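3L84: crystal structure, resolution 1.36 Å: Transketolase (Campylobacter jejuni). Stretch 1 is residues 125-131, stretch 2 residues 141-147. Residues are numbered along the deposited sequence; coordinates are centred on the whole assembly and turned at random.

Stretch 1, residues 125-131: GFAMAAK
Stretch 2 (141-147) LIDHKIY

A helix can be held against a neighbouring segment with no hydrogen bond between them, for instance where branched residues of the partner pack against its backbone and its alanine methyls. Residues 125-131 and 141-147 of Campylobacter jejuni transketolase illustrate the principle.

The first stretch lies wholly within a helix that begins earlier in the chain and continues beyond it, with phi between -71° and -57° and psi between -45° and -36°. Its i to i+4 hydrogen bonds run from Ala129 N to Gly125 O (2.8 Å), Ala130 N to Phe126 O (2.9 Å) and Lys131 N to Ala127 O (3.0 Å). The second stretch is extended for much of its length and enters a strand at Ile146 and Tyr147 (phi/psi -128°/114° and -106°/128°). Before it come Leu141 (-105°/-26°), Ile142 (-126°/112°), Asp143 (-151°/18°), His144 (-88°/172°) and Lys145 (-101°/167°). The segments run in opposite senses: the CA atoms of Ala127 and Ile146 lie 6.1 Å apart, and those of Ala130 and Ile142 6.9 Å. Together the stretches bury 231 Å².

Gly125 makes no contact across the interface. At Phe126, CA-to-CB points toward the partner, but chi1 of -77° (m) and chi2 of -53° lead the ring away. What remains at the interface is the base of the side chain, with Phe126 CB 3.9 Å from Ile146 CG1, an apolar contact; the backbone Phe126 C is also 3.9 Å from that CG1.

Ala127 points sideways, and Ile146 packs against its backbone as well as its methyl: Ile146 CD1 is 3.6 Å from Ala127 CA and 3.9 Å from Ala127 CB. Ile146, with chi1 -60° (m) and chi2 77° (p), points toward the helix and is the residue of its stretch most covered by the contact.

The CA-to-CB bond of Met128, present as selenomethionine, points away; its rotamer is chi1 -70° (m), chi2 -176° (t), chi3 69° (p). Ala129 points sideways without touching the partner. Contact resumes one turn after Phe126, at Ala130, whose methyl points toward the second stretch and meets three residues. Ala130 CB lies 4.2 Å from Ile146 CD1 and 4.4 Å from Ile142 CG2, both apolar contacts, while Ala130 O approaches Ile142 CG2 at 3.5 Å. Ile142 also points toward the helix, with chi1 -60° and chi2 -71° (both m).

The third neighbour is His144, whose NE2 lies 3.5 Å from Ala130 CB, the methyl sitting obliquely to the ring. This is van der Waals packing; NE2 is hydrogen-bonded elsewhere in the structure. With chi1 65° (p) and chi2 83°, the ring is further fixed by a nearly linear hydrogen bond from His144 ND1 to Lys145 O (3.0 Å, 176°).

The CA-to-CB bond of Lys131 points away from the second stretch, and those of Asp143 and Lys145 point away from the helix. Both lysines are m, m, t, t; Asp143 has chi1 70° (p). No hydrogen bond crosses between the stretches, and the contacts, that of His144 included, are van der Waals packing.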

# COMPACT_ATOMS: atom_id res chain seq x y z
N GLY A 125 17.31 -1.85 -6.06
CA GLY A 125 17.99 -1.57 -4.83
C GLY A 125 19.37 -2.24 -4.70
O GLY A 125 20.31 -1.62 -4.23
N PHE A 126 19.47 -3.49 -5.13
CA PHE A 126 20.80 -4.14 -5.15
C PHE A 126 21.76 -3.40 -6.06
O PHE A 126 22.93 -3.32 -5.73
CB PHE A 126 20.68 -5.61 -5.58
CG PHE A 126 20.16 -6.56 -4.53
CD1 PHE A 126 20.73 -6.64 -3.30
CD2 PHE A 126 19.11 -7.40 -4.84
CE1 PHE A 126 20.25 -7.55 -2.31
CE2 PHE A 126 18.61 -8.29 -3.87
CZ PHE A 126 19.20 -8.38 -2.62
N ALA A 127 21.28 -2.85 -7.17
CA ALA A 127 22.12 -2.13 -8.12
C ALA A 127 22.56 -0.77 -7.50
O ALA A 127 23.72 -0.38 -7.63
CB ALA A 127 21.40 -1.96 -9.43
N MSE A 128 21.64 -0.09 -6.79
CA MSE A 128 22.02 1.15 -6.09
C MSE A 128 23.01 0.85 -4.98
O MSE A 128 23.98 1.59 -4.76
CB MSE A 128 20.80 1.82 -5.52
CG MSE A 128 19.87 2.42 -6.59
SE MSE A 128 18.35 3.40 -5.96
CE MSE A 128 19.29 4.94 -5.24
N ALA A 129 22.72 -0.19 -4.20
CA ALA A 129 23.60 -0.63 -3.11
C ALA A 129 25.00 -0.95 -3.64
O ALA A 129 25.99 -0.52 -3.08
CB ALA A 129 23.02 -1.82 -2.37
N ALA A 130 25.07 -1.61 -4.78
CA ALA A 130 26.35 -1.94 -5.39
C ALA A 130 27.08 -0.66 -5.83
O ALA A 130 28.29 -0.55 -5.66
CB ALA A 130 26.12 -2.84 -6.59
N LYS A 131 26.36 0.30 -6.41
CA LYS A 131 27.00 1.57 -6.71
C LYS A 131 27.56 2.28 -5.48
O LYS A 131 28.67 2.84 -5.54
CB LYS A 131 26.06 2.51 -7.47
CG LYS A 131 25.78 2.07 -8.90
CD LYS A 131 26.99 2.01 -9.81
CE LYS A 131 26.61 1.71 -11.27
NZ LYS A 131 27.79 1.78 -12.18
N LEU A 141 37.10 -3.53 -6.33
CA LEU A 141 36.48 -4.50 -5.43
C LEU A 141 34.99 -4.75 -5.70
O LEU A 141 34.44 -5.79 -5.33
CB LEU A 141 36.64 -4.06 -3.98
CG LEU A 141 38.06 -4.07 -3.43
CD1 LEU A 141 38.09 -3.70 -1.94
CD2 LEU A 141 38.77 -5.41 -3.71
N ILE A 142 34.29 -3.78 -6.28
CA ILE A 142 32.86 -3.94 -6.55
C ILE A 142 32.59 -3.68 -8.01
O ILE A 142 32.78 -2.56 -8.50
CB ILE A 142 31.99 -3.02 -5.68
CG1 ILE A 142 32.21 -3.32 -4.20
CG2 ILE A 142 30.50 -3.19 -6.06
CD1 ILE A 142 31.65 -4.65 -3.67
N ASP A 143 32.21 -4.73 -8.73
CA ASP A 143 32.04 -4.64 -10.20
C ASP A 143 30.99 -5.59 -10.79
O ASP A 143 30.92 -5.78 -11.99
CB ASP A 143 33.36 -4.74 -10.92
CG ASP A 143 33.95 -6.10 -10.83
OD1 ASP A 143 33.29 -7.03 -10.29
OD2 ASP A 143 35.11 -6.28 -11.32
N HIS A 144 30.13 -6.11 -9.96
CA HIS A 144 29.27 -7.23 -10.35
C HIS A 144 27.97 -6.70 -10.99
O HIS A 144 27.70 -5.49 -11.04
CB HIS A 144 28.95 -8.05 -9.09
CG HIS A 144 28.15 -7.31 -8.08
ND1 HIS A 144 26.78 -7.19 -8.15
CD2 HIS A 144 28.54 -6.58 -7.01
CE1 HIS A 144 26.36 -6.48 -7.12
NE2 HIS A 144 27.40 -6.08 -6.41
N LYS A 145 27.20 -7.63 -11.52
CA LYS A 145 25.89 -7.33 -12.12
C LYS A 145 24.76 -7.69 -11.17
O LYS A 145 24.95 -8.40 -10.18
CB LYS A 145 25.74 -8.10 -13.43
CG LYS A 145 26.77 -7.73 -14.48
CD LYS A 145 26.62 -6.31 -15.01
CE LYS A 145 27.68 -5.97 -16.07
NZ LYS A 145 27.54 -4.56 -16.48
N ILE A 146 23.58 -7.20 -11.52
CA ILE A 146 22.31 -7.54 -10.88
C ILE A 146 21.37 -7.96 -11.98
O ILE A 146 21.10 -7.17 -12.91
CB ILE A 146 21.70 -6.37 -10.10
CG1 ILE A 146 22.65 -5.88 -8.98
CG2 ILE A 146 20.34 -6.80 -9.52
CD1 ILE A 146 23.83 -5.02 -9.34
N TYR A 147 20.98 -9.22 -11.98
CA TYR A 147 20.07 -9.81 -12.96
C TYR A 147 18.73 -10.03 -12.31
O TYR A 147 18.63 -10.64 -11.25
CB TYR A 147 20.59 -11.17 -13.46
CG TYR A 147 21.88 -11.11 -14.23
CD1 TYR A 147 21.89 -10.74 -15.58
CD2 TYR A 147 23.09 -11.44 -13.64
CE1 TYR A 147 23.08 -10.74 -16.30
CE2 TYR A 147 24.28 -11.40 -14.34
CZ TYR A 147 24.28 -11.03 -15.68
OH TYR A 147 25.44 -10.98 -16.46